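Local atomic coordinates of 2-Cys Peroxiredoxin (Plasmodium vivax SaI-1, PDB entry 2I81), a protein that probably reduces peroxides as a typical 2-Cys peroxiredoxin, a thiol-based antioxidant enzyme of the AhpC/TSA family. Residues P20-K25 and Q155-N160; V67-I72 and L101-T106; H83-E88 and E170-I175; I178-K183 and A190-G195. All coordinates share one frame; numbering follows the deposited sequence.

How the interactions relate
From the N terminus, the loop 20-25 meets strand 154-160 in interaction 1 and closes the widest loop, with 129 residues between the segments. Nested inside it, interaction 2 joins helix 67-77 to helix 97-104. Interaction 3 starts between the segments of interaction 2 and ends past interaction 1, so it crosses both, bringing the turn before strand 87-93 to helix 168-184. Interaction 4 follows in series and packs the loop after that helix back against it. His156 touches Ile174 and Gln155 touches Ile178, joining interaction 1 to interactions 3 and 4; Arg173 NH1 to Trp192 O links the latter two. Interaction 2 lies on the opposite side of the chain's centre from interactions 1 and 4.

Interaction 1: residues P20-K25 and Q155-N160; sequences PTYVGK and QHLLVN
Tyr22 O accepts from Lys25 N at 2.9 Å, closing a type II beta turn whose first two side chains, Tyr22 and Val23, pack on Leu157 of strand 154-160. This strand is the interface strand of the peroxiredoxin dimer: residues 156-160 pair antiparallel with a strand of the second subunit, so the sheet continues from one chain into the next. Tyr22 holds CG between its backbone N and carbonyl carbon (chi1 54°), and this throws the ring toward the strand. Its OH comes within 3.4 Å of Leu157 CD1, the two side chains meeting at about a right angle. The hydroxyl merely packs against this methyl; its polar partner is Tyr132 O, to which it hydrogen-bonds, while the ring of Tyr132 lies edge-to-face with that of Tyr22. Val23 reaches in with its CG2 branch, 3.8 Å from Leu157 CB and 3.9 Å from Leu157 CD2, and also packs on Val159 of the second subunit. Gly24 and Lys25 also make backbone hydrogen bonds with Val154, the first residue of the strand. Overlapping the start of the beta turn, an ST turn forms: Val23 N donates to Thr21 OG1 at 3.2 Å along a nearly straight N-H line (173°).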
# COMPACT_ATOMS: atom_id res chain seq x y z
N PRO A 20 14.16 -14.40 11.49
CA PRO A 20 14.72 -15.68 11.93
C PRO A 20 16.06 -15.51 12.64
O PRO A 20 16.45 -14.38 12.94
CB PRO A 20 14.88 -16.45 10.61
CG PRO A 20 14.91 -15.40 9.52
CD PRO A 20 14.59 -14.06 10.12
N THR A 21 16.76 -16.61 12.90
CA THR A 21 18.01 -16.56 13.66
C THR A 21 19.26 -16.70 12.78
O THR A 21 19.23 -17.34 11.73
CB THR A 21 18.04 -17.59 14.82
OG1 THR A 21 19.25 -17.45 15.57
CG2 THR A 21 17.92 -19.02 14.30
N TYR A 22 20.36 -16.09 13.23
CA TYR A 22 21.63 -16.18 12.52
C TYR A 22 22.52 -17.31 13.04
O TYR A 22 23.63 -17.51 12.53
CB TYR A 22 22.38 -14.84 12.57
CG TYR A 22 22.57 -14.28 13.97
CD1 TYR A 22 21.81 -13.20 14.41
CD2 TYR A 22 23.52 -14.83 14.84
CE1 TYR A 22 21.98 -12.68 15.69
CE2 TYR A 22 23.69 -14.32 16.12
CZ TYR A 22 22.93 -13.25 16.54
OH TYR A 22 23.10 -12.74 17.80
N VAL A 23 22.05 -18.04 14.06
CA VAL A 23 22.81 -19.18 14.59
C VAL A 23 22.78 -20.32 13.57
O VAL A 23 21.71 -20.73 13.11
CB VAL A 23 22.27 -19.66 15.97
CG1 VAL A 23 23.17 -20.76 16.53
CG2 VAL A 23 22.19 -18.50 16.95
N GLY A 24 23.97 -20.81 13.22
CA GLY A 24 24.12 -21.78 12.15
C GLY A 24 24.11 -21.10 10.79
O GLY A 24 24.06 -21.77 9.75
N LYS A 25 24.14 -19.77 10.80
CA LYS A 25 24.13 -18.98 9.58
C LYS A 25 25.20 -17.89 9.63
O LYS A 25 25.93 -17.78 10.62
CB LYS A 25 22.74 -18.38 9.34
CG LYS A 25 21.71 -19.39 8.80
CD LYS A 25 20.28 -18.85 8.85
CE LYS A 25 20.05 -17.78 7.76
NZ LYS A 25 18.50 -17.39 7.79
N GLN A 155 28.26 -20.16 15.47
CA GLN A 155 28.11 -21.52 15.98
C GLN A 155 27.47 -21.55 17.37
O GLN A 155 26.96 -22.58 17.80
CB GLN A 155 29.46 -22.23 16.02
CG GLN A 155 30.10 -22.48 14.66
CD GLN A 155 29.28 -23.41 13.78
OE1 GLN A 155 28.66 -24.36 14.26
NE2 GLN A 155 29.28 -23.14 12.48
N HIS A 156 27.51 -20.41 18.05
CA HIS A 156 27.08 -20.34 19.44
C HIS A 156 26.61 -18.94 19.81
O HIS A 156 27.21 -17.93 19.41
CB HIS A 156 28.23 -20.77 20.36
CG HIS A 156 27.96 -20.58 21.82
ND1 HIS A 156 27.27 -21.50 22.58
CD2 HIS A 156 28.31 -19.58 22.66
CE1 HIS A 156 27.20 -21.07 23.82
NE2 HIS A 156 27.82 -19.91 23.90
N LEU A 157 25.52 -18.89 20.57
CA LEU A 157 24.97 -17.64 21.07
C LEU A 157 24.55 -17.82 22.52
O LEU A 157 23.89 -18.79 22.87
CB LEU A 157 23.77 -17.20 20.21
CG LEU A 157 22.99 -15.94 20.60
CD1 LEU A 157 23.84 -14.68 20.48
CD2 LEU A 157 21.73 -15.82 19.76
N LEU A 158 24.94 -16.87 23.36
CA LEU A 158 24.57 -16.87 24.77
C LEU A 158 24.17 -15.46 25.17
O LEU A 158 24.97 -14.54 25.04
CB LEU A 158 25.73 -17.38 25.63
CG LEU A 158 25.50 -17.61 27.13
CD1 LEU A 158 26.37 -18.76 27.63
CD2 LEU A 158 25.76 -16.36 27.96
N VAL A 159 22.95 -15.31 25.65
CA VAL A 159 22.46 -14.00 26.10
C VAL A 159 22.01 -14.06 27.55
O VAL A 159 21.08 -14.81 27.89
CB VAL A 159 21.32 -13.46 25.20
CG1 VAL A 159 21.02 -12.01 25.53
CG2 VAL A 159 21.66 -13.60 23.72
N ASN A 160 22.67 -13.29 28.40
CA ASN A 160 22.28 -13.13 29.80
C ASN A 160 21.65 -11.76 30.02
O ASN A 160 21.96 -10.80 29.31
CB ASN A 160 23.49 -13.29 30.73
CG ASN A 160 23.90 -14.74 30.92
OD1 ASN A 160 23.35 -15.65 30.30
ND2 ASN A 160 24.88 -14.95 31.80

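Interaction 2: residues V67-I72 and L101-T106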
# COMPACT_ATOMS: atom_id res chain seq x y z
N VAL A 67 29.02 -5.68 36.77
CA VAL A 67 29.40 -7.02 36.32
C VAL A 67 30.45 -6.91 35.21
O VAL A 67 31.37 -7.73 35.13
CB VAL A 67 28.20 -7.82 35.76
CG1 VAL A 67 28.61 -9.24 35.39
CG2 VAL A 67 27.05 -7.85 36.74
N CYS A 68 30.30 -5.89 34.36
CA CYS A 68 31.12 -5.71 33.17
C CYS A 68 32.63 -5.80 33.40
O CYS A 68 33.30 -6.60 32.74
CB CYS A 68 30.77 -4.39 32.46
SG CYS A 68 29.01 -4.14 32.16
N PRO A 69 33.19 -5.00 34.35
CA PRO A 69 34.64 -5.04 34.53
C PRO A 69 35.15 -6.41 34.98
O PRO A 69 36.21 -6.84 34.53
CB PRO A 69 34.89 -3.99 35.62
CG PRO A 69 33.60 -3.80 36.29
CD PRO A 69 32.55 -4.04 35.27
N SER A 70 34.38 -7.08 35.83
CA SER A 70 34.73 -8.41 36.31
C SER A 70 34.80 -9.42 35.16
O SER A 70 35.63 -10.33 35.19
CB SER A 70 33.76 -8.89 37.39
OG SER A 70 32.50 -9.25 36.85
N GLU A 71 33.94 -9.26 34.16
CA GLU A 71 33.93 -10.13 32.99
C GLU A 71 35.10 -9.83 32.06
O GLU A 71 35.79 -10.74 31.61
CB GLU A 71 32.61 -9.99 32.23
CG GLU A 71 31.39 -10.41 33.04
CD GLU A 71 30.09 -10.25 32.26
OE1 GLU A 71 29.35 -11.25 32.16
OE2 GLU A 71 29.82 -9.14 31.75
N ILE A 72 35.32 -8.54 31.80
CA ILE A 72 36.40 -8.08 30.92
C ILE A 72 37.76 -8.52 31.47
O ILE A 72 38.62 -8.98 30.71
CB ILE A 72 36.34 -6.55 30.70
CG1 ILE A 72 35.05 -6.18 29.96
CG2 ILE A 72 37.55 -6.06 29.90
CD1 ILE A 72 34.61 -4.74 30.13
N LEU A 101 39.11 3.98 26.71
CA LEU A 101 40.48 4.33 27.07
C LEU A 101 40.57 4.86 28.50
O LEU A 101 41.50 4.52 29.24
CB LEU A 101 41.06 5.35 26.08
CG LEU A 101 42.51 5.83 26.25
CD1 LEU A 101 43.50 4.68 26.19
CD2 LEU A 101 42.84 6.88 25.21
N ALA A 102 39.59 5.68 28.88
CA ALA A 102 39.50 6.23 30.22
C ALA A 102 39.25 5.14 31.27
O ALA A 102 39.76 5.24 32.39
CB ALA A 102 38.40 7.27 30.28
N TRP A 103 38.48 4.12 30.90
CA TRP A 103 38.19 3.00 31.79
C TRP A 103 39.43 2.13 31.97
O TRP A 103 39.62 1.53 33.03
CB TRP A 103 37.03 2.18 31.25
CG TRP A 103 36.28 1.39 32.29
CD1 TRP A 103 36.25 1.63 33.64
CD2 TRP A 103 35.41 0.27 32.07
NE1 TRP A 103 35.44 0.72 34.27
CE2 TRP A 103 34.91 -0.12 33.33
CE3 TRP A 103 35.02 -0.44 30.93
CZ2 TRP A 103 34.03 -1.20 33.48
CZ3 TRP A 103 34.15 -1.51 31.08
CH2 TRP A 103 33.67 -1.88 32.35
N LYS A 104 40.25 2.07 30.93
CA LYS A 104 41.52 1.36 30.99
C LYS A 104 42.56 2.11 31.82
O LYS A 104 43.44 1.49 32.41
CB LYS A 104 42.06 1.07 29.59
CG LYS A 104 41.20 0.10 28.78
CD LYS A 104 42.05 -0.81 27.91
CE LYS A 104 42.47 -0.13 26.62
NZ LYS A 104 43.39 -0.99 25.82
N LYS A 105 42.45 3.43 31.85
CA LYS A 105 43.37 4.24 32.65
C LYS A 105 42.89 4.41 34.09
O LYS A 105 43.55 5.06 34.90
CB LYS A 105 43.63 5.59 31.97
CG LYS A 105 44.47 5.43 30.71
CD LYS A 105 44.98 6.76 30.19
CE LYS A 105 46.02 6.50 29.11
NZ LYS A 105 46.89 7.69 28.87
N THR A 106 41.75 3.80 34.38
CA THR A 106 41.21 3.76 35.74
C THR A 106 41.68 2.47 36.42
O THR A 106 41.45 1.37 35.91
CB THR A 106 39.67 3.84 35.73
OG1 THR A 106 39.25 4.96 34.95
CG2 THR A 106 39.13 4.01 37.15
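Trp103 drives the outer rim of its six-membered ring against Cys68, Pro69 and Ile72, so that one indole joins helix 97-104 to helix 67-77. Helix 67-77 carries the VCP sequence of the peroxiredoxin family, and the place of Cys68 near its N-terminal end is consistent with the peroxidatic cysteine. Three groups share the rim. Ile72, whose side chain comes from the opposite direction, brings CD1 to 3.4 Å from Trp103 CZ3, oblique to the ring; Pro69 CB lies 3.6 Å from Trp103 CZ2, the two side chains crossing at about a right angle; and Cys68 CB meets Trp103 CH2 edge-on, in the ring plane, at 3.8 Å. With chi1 at -156°, CG of Trp103 stands roughly anti to N, which sends the indole across the gap between helices whose nearest CA atoms, Pro69 and Trp103, are 9.2 Å apart. In the next shell, Trp103 NE1 hydrogen-bonds Gly111 O, which restrains the ring's rotation, while Phe64 meets the indole obliquely. Pro69 also packs on Val206 of the second subunit. Within helix 67-77, Ser70 OG donates to Val67 O at 2.6 Å and also bonds Ala190 N of the second subunit. Pro69 CD adds a further contact with the indole, 3.7 Å from Trp103 CZ2.

Interaction 3: residues H83-E88 and E170-I175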
# COMPACT_ATOMS: atom_id res chain seq x y z
N HIS A 83 44.31 -17.54 22.58
CA HIS A 83 45.35 -17.53 21.55
C HIS A 83 45.68 -18.94 21.08
O HIS A 83 45.88 -19.17 19.88
CB HIS A 83 46.62 -16.83 22.03
CG HIS A 83 46.50 -15.35 22.19
ND1 HIS A 83 45.66 -14.59 21.40
CD2 HIS A 83 47.12 -14.49 23.02
CE1 HIS A 83 45.76 -13.32 21.76
NE2 HIS A 83 46.64 -13.23 22.74
N GLU A 84 45.73 -19.87 22.03
CA GLU A 84 45.94 -21.29 21.74
C GLU A 84 44.90 -21.84 20.77
O GLU A 84 45.21 -22.66 19.91
CB GLU A 84 45.89 -22.11 23.02
CG GLU A 84 47.17 -22.09 23.84
CD GLU A 84 47.35 -23.35 24.65
OE1 GLU A 84 48.35 -24.06 24.42
OE2 GLU A 84 46.49 -23.65 25.52
N ARG A 85 43.66 -21.37 20.93
CA ARG A 85 42.53 -21.88 20.16
C ARG A 85 42.30 -21.08 18.88
O ARG A 85 41.29 -21.27 18.19
CB ARG A 85 41.28 -21.93 21.03
CG ARG A 85 41.14 -23.21 21.84
CD ARG A 85 40.43 -22.99 23.17
NE ARG A 85 41.37 -22.78 24.27
CZ ARG A 85 41.64 -23.68 25.22
NH1 ARG A 85 41.05 -24.87 25.21
NH2 ARG A 85 42.51 -23.39 26.17
N ASN A 86 43.25 -20.20 18.56
CA ASN A 86 43.18 -19.31 17.40
C ASN A 86 41.88 -18.49 17.36
O ASN A 86 41.26 -18.34 16.30
CB ASN A 86 43.38 -20.09 16.08
CG ASN A 86 43.63 -19.19 14.88
OD1 ASN A 86 43.07 -19.40 13.81
ND2 ASN A 86 44.47 -18.17 15.06
N VAL A 87 41.47 -17.96 18.51
CA VAL A 87 40.28 -17.11 18.54
C VAL A 87 40.63 -15.66 18.91
O VAL A 87 41.43 -15.41 19.81
CB VAL A 87 39.11 -17.67 19.42
CG1 VAL A 87 39.02 -19.19 19.32
CG2 VAL A 87 39.24 -17.25 20.87
N GLU A 88 40.04 -14.73 18.17
CA GLU A 88 40.17 -13.31 18.46
C GLU A 88 39.07 -12.89 19.43
O GLU A 88 37.88 -13.12 19.18
CB GLU A 88 40.12 -12.48 17.18
CG GLU A 88 40.26 -10.96 17.39
CD GLU A 88 41.68 -10.51 17.69
OE1 GLU A 88 42.64 -11.22 17.32
OE2 GLU A 88 41.84 -9.42 18.28
N GLU A 170 33.13 -22.02 30.35
CA GLU A 170 32.07 -22.49 29.46
C GLU A 170 32.26 -22.13 27.98
O GLU A 170 32.09 -23.01 27.14
CB GLU A 170 30.68 -22.09 29.96
CG GLU A 170 29.52 -22.64 29.12
CD GLU A 170 29.51 -24.17 29.00
OE1 GLU A 170 29.03 -24.67 27.95
OE2 GLU A 170 29.97 -24.87 29.94
N ILE A 171 32.60 -20.90 27.64
CA ILE A 171 32.85 -20.62 26.22
C ILE A 171 34.05 -21.31 25.70
O ILE A 171 34.13 -21.60 24.55
CB ILE A 171 33.00 -19.13 25.77
CG1 ILE A 171 33.27 -18.18 26.87
CG2 ILE A 171 32.06 -18.75 24.65
CD1 ILE A 171 34.61 -17.81 26.95
N LEU A 172 35.02 -21.51 26.55
CA LEU A 172 36.17 -22.26 26.18
C LEU A 172 35.85 -23.70 25.87
O LEU A 172 36.32 -24.21 24.90
CB LEU A 172 37.21 -22.14 27.25
CG LEU A 172 38.45 -21.28 27.17
CD1 LEU A 172 38.71 -20.49 25.99
CD2 LEU A 172 38.59 -20.49 28.37
N ARG A 173 35.03 -24.32 26.68
CA ARG A 173 34.52 -25.67 26.43
C ARG A 173 33.74 -25.72 25.12
O ARG A 173 33.87 -26.66 24.34
CB ARG A 173 33.63 -26.15 27.59
CG ARG A 173 33.23 -27.62 27.51
CD ARG A 173 32.07 -27.96 28.44
NE ARG A 173 30.80 -27.40 27.99
CZ ARG A 173 29.98 -27.97 27.11
NH1 ARG A 173 30.28 -29.14 26.56
NH2 ARG A 173 28.85 -27.36 26.77
N ILE A 174 32.93 -24.68 24.89
CA ILE A 174 32.16 -24.52 23.65
C ILE A 174 33.10 -24.44 22.44
O ILE A 174 32.89 -25.12 21.44
CB ILE A 174 31.23 -23.26 23.71
CG1 ILE A 174 30.11 -23.45 24.74
CG2 ILE A 174 30.66 -22.92 22.33
CD1 ILE A 174 29.15 -24.62 24.48
N ILE A 175 34.13 -23.60 22.55
CA ILE A 175 35.17 -23.46 21.52
C ILE A 175 35.84 -24.80 21.25
O ILE A 175 36.04 -25.19 20.10
CB ILE A 175 36.23 -22.39 21.90
CG1 ILE A 175 35.60 -20.99 21.98
CG2 ILE A 175 37.38 -22.37 20.89
CD1 ILE A 175 36.42 -19.98 22.77
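Arg85 and Ile175 make the closest backbone approach, their CA atoms 7.6 Å apart, where a turn comes up against the middle of helix 168-184. In this turn helix 79-84 ends in a Schellman motif: Asn86 takes a positive phi (53°), Asn86 N bonds His83 O at 3.1 Å, Val87 N bonds Phe82 O, and strand 87-93 follows at once. Ile175 CG2 is the shared apolar point, 3.9 Å from Arg85 CD and 3.9 Å from Val87 CG1, with Val87 and Ile175 reaching toward each other tip to tip. Arg85, bent at chi2 and chi3, runs across both helix side chains at about right angles, and Leu172 CD1 sits over one face of its guanidinium, 3.9 Å from Arg85 NE. The polar end is bound by residues flanking the segments: Arg85 NH1 forms a salt bridge with Asp176, and NE donates to Ala81 O. Within the helix, Arg173 grips Glu170 side-on, Arg173 NE and NH2 both donating to Glu170 OE1, with the NH2 bond 2.9 Å long and using the syn lone pair. Ile171 and Ile175 also pack on strands 54-59 and 140-148, the helix-on-sheet layer of the thioredoxin-like peroxiredoxin fold.

Interaction 4: residues I178-K183 and A190-G195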
# COMPACT_ATOMS: atom_id res chain seq x y z
N ILE A 178 33.36 -27.19 19.36
CA ILE A 178 33.20 -26.78 17.96
C ILE A 178 34.42 -27.16 17.13
O ILE A 178 34.29 -27.69 16.02
CB ILE A 178 32.91 -25.26 17.83
CG1 ILE A 178 31.52 -24.95 18.41
CG2 ILE A 178 32.97 -24.80 16.37
CD1 ILE A 178 31.31 -23.51 18.80
N GLN A 179 35.61 -26.91 17.68
CA GLN A 179 36.86 -27.22 17.00
C GLN A 179 37.10 -28.73 16.92
O GLN A 179 37.74 -29.20 15.97
CB GLN A 179 38.04 -26.51 17.68
CG GLN A 179 38.01 -25.00 17.48
CD GLN A 179 39.14 -24.26 18.16
OE1 GLN A 179 39.78 -24.78 19.09
NE2 GLN A 179 39.40 -23.04 17.72
N HIS A 180 36.59 -29.47 17.90
CA HIS A 180 36.63 -30.93 17.86
C HIS A 180 35.77 -31.47 16.72
O HIS A 180 36.21 -32.34 15.96
CB HIS A 180 36.18 -31.53 19.19
CG HIS A 180 36.51 -32.99 19.33
ND1 HIS A 180 35.62 -33.99 18.99
CD2 HIS A 180 37.63 -33.61 19.77
CE1 HIS A 180 36.18 -35.16 19.22
NE2 HIS A 180 37.40 -34.96 19.69
N HIS A 181 34.54 -30.95 16.60
CA HIS A 181 33.64 -31.35 15.52
C HIS A 181 34.18 -31.00 14.13
O HIS A 181 34.01 -31.77 13.18
CB HIS A 181 32.24 -30.74 15.71
CG HIS A 181 31.35 -30.88 14.51
ND1 HIS A 181 30.82 -32.09 14.11
CD2 HIS A 181 30.92 -29.97 13.61
CE1 HIS A 181 30.09 -31.92 13.02
NE2 HIS A 181 30.14 -30.64 12.70
N GLU A 182 34.83 -29.84 14.01
CA GLU A 182 35.41 -29.39 12.74
C GLU A 182 36.51 -30.32 12.26
O GLU A 182 36.60 -30.63 11.07
CB GLU A 182 35.96 -27.97 12.87
CG GLU A 182 34.92 -26.87 12.78
CD GLU A 182 35.47 -25.51 13.15
OE1 GLU A 182 36.35 -25.45 14.05
OE2 GLU A 182 35.03 -24.50 12.57
N LYS A 183 37.35 -30.75 13.20
CA LYS A 183 38.51 -31.59 12.91
C LYS A 183 38.10 -33.04 12.59
O LYS A 183 38.60 -33.62 11.63
CB LYS A 183 39.49 -31.55 14.08
CG LYS A 183 40.79 -32.34 13.88
CD LYS A 183 41.94 -31.46 13.36
CE LYS A 183 42.59 -30.66 14.48
NZ LYS A 183 43.25 -31.52 15.52
N ALA A 190 26.35 -34.28 25.57
CA ALA A 190 26.14 -33.43 26.74
C ALA A 190 27.36 -33.47 27.66
O ALA A 190 27.91 -34.55 27.90
CB ALA A 190 24.90 -33.86 27.49
N ASN A 191 27.78 -32.30 28.13
CA ASN A 191 28.86 -32.16 29.12
C ASN A 191 30.28 -32.52 28.63
O ASN A 191 31.15 -32.82 29.44
CB ASN A 191 28.56 -32.98 30.38
CG ASN A 191 27.43 -32.40 31.21
OD1 ASN A 191 26.62 -33.14 31.76
ND2 ASN A 191 27.39 -31.08 31.31
N TRP A 192 30.50 -32.47 27.32
CA TRP A 192 31.77 -32.91 26.73
C TRP A 192 32.96 -31.99 27.06
O TRP A 192 32.89 -30.78 26.85
CB TRP A 192 31.62 -33.05 25.21
CG TRP A 192 32.85 -33.55 24.51
CD1 TRP A 192 33.18 -34.85 24.25
CD2 TRP A 192 33.92 -32.75 23.98
NE1 TRP A 192 34.38 -34.91 23.59
CE2 TRP A 192 34.86 -33.64 23.41
CE3 TRP A 192 34.18 -31.38 23.93
CZ2 TRP A 192 36.04 -33.21 22.80
CZ3 TRP A 192 35.36 -30.94 23.32
CH2 TRP A 192 36.27 -31.85 22.77
N GLN A 193 34.04 -32.58 27.57
CA GLN A 193 35.32 -31.89 27.71
C GLN A 193 36.34 -32.52 26.78
O GLN A 193 36.08 -33.55 26.16
CB GLN A 193 35.89 -31.99 29.14
CG GLN A 193 34.89 -32.02 30.28
CD GLN A 193 34.25 -30.68 30.55
OE1 GLN A 193 34.88 -29.63 30.37
NE2 GLN A 193 33.00 -30.70 30.99
N LYS A 194 37.51 -31.90 26.70
CA LYS A 194 38.70 -32.59 26.23
C LYS A 194 39.30 -33.32 27.43
O LYS A 194 39.46 -32.72 28.50
CB LYS A 194 39.73 -31.59 25.70
CG LYS A 194 39.29 -30.82 24.47
CD LYS A 194 40.44 -29.98 23.95
CE LYS A 194 40.27 -29.68 22.46
NZ LYS A 194 41.39 -28.85 21.94
N GLY A 195 39.62 -34.60 27.29
CA GLY A 195 39.31 -35.39 26.11
C GLY A 195 38.32 -36.47 26.48
O GLY A 195 38.67 -37.65 26.53
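Both His180 (chi1 -166°) and Trp192 (chi1 -178°) place CG anti to their own backbone N, and with these extended first torsions the imidazole of helix 168-184 and the indole of the following loop swing out to meet each other. The side chains cross at about a right angle. Trp192 approaches with the far rim of its six-membered ring: CZ2 hangs over one face of the imidazole, offset toward the ring's rim, and lies 3.4 Å from His180 CD2. Its neighbour on the ring, Trp192 CH2, rests 3.6 Å from His180 CB, so the contact spreads from the imidazole onto the root of the side chain. The imidazole of His180 and the six-membered ring of Trp192, centroids 4.7 Å apart and planes inclined at 50°, form an oblique aromatic pair. On the indole, Lys194 N lies over one face, 4.0 Å above the plane, as the backbone curls round its own side chain, and NE1 makes a weak hydrogen bond with Lys196 O. His180 also touches Cys188, whose place just after the helix is consistent with the resolving cysteine of 2-Cys peroxiredoxins, and meets the ring of Tyr184. The loop thus lies back along helix 168-184, where Trp192 packs on Asp176 and Ala177 and its carbonyl accepts from Arg173 NH1. From the same loop, Ala190 N reaches across to helix 67-77 of the second subunit.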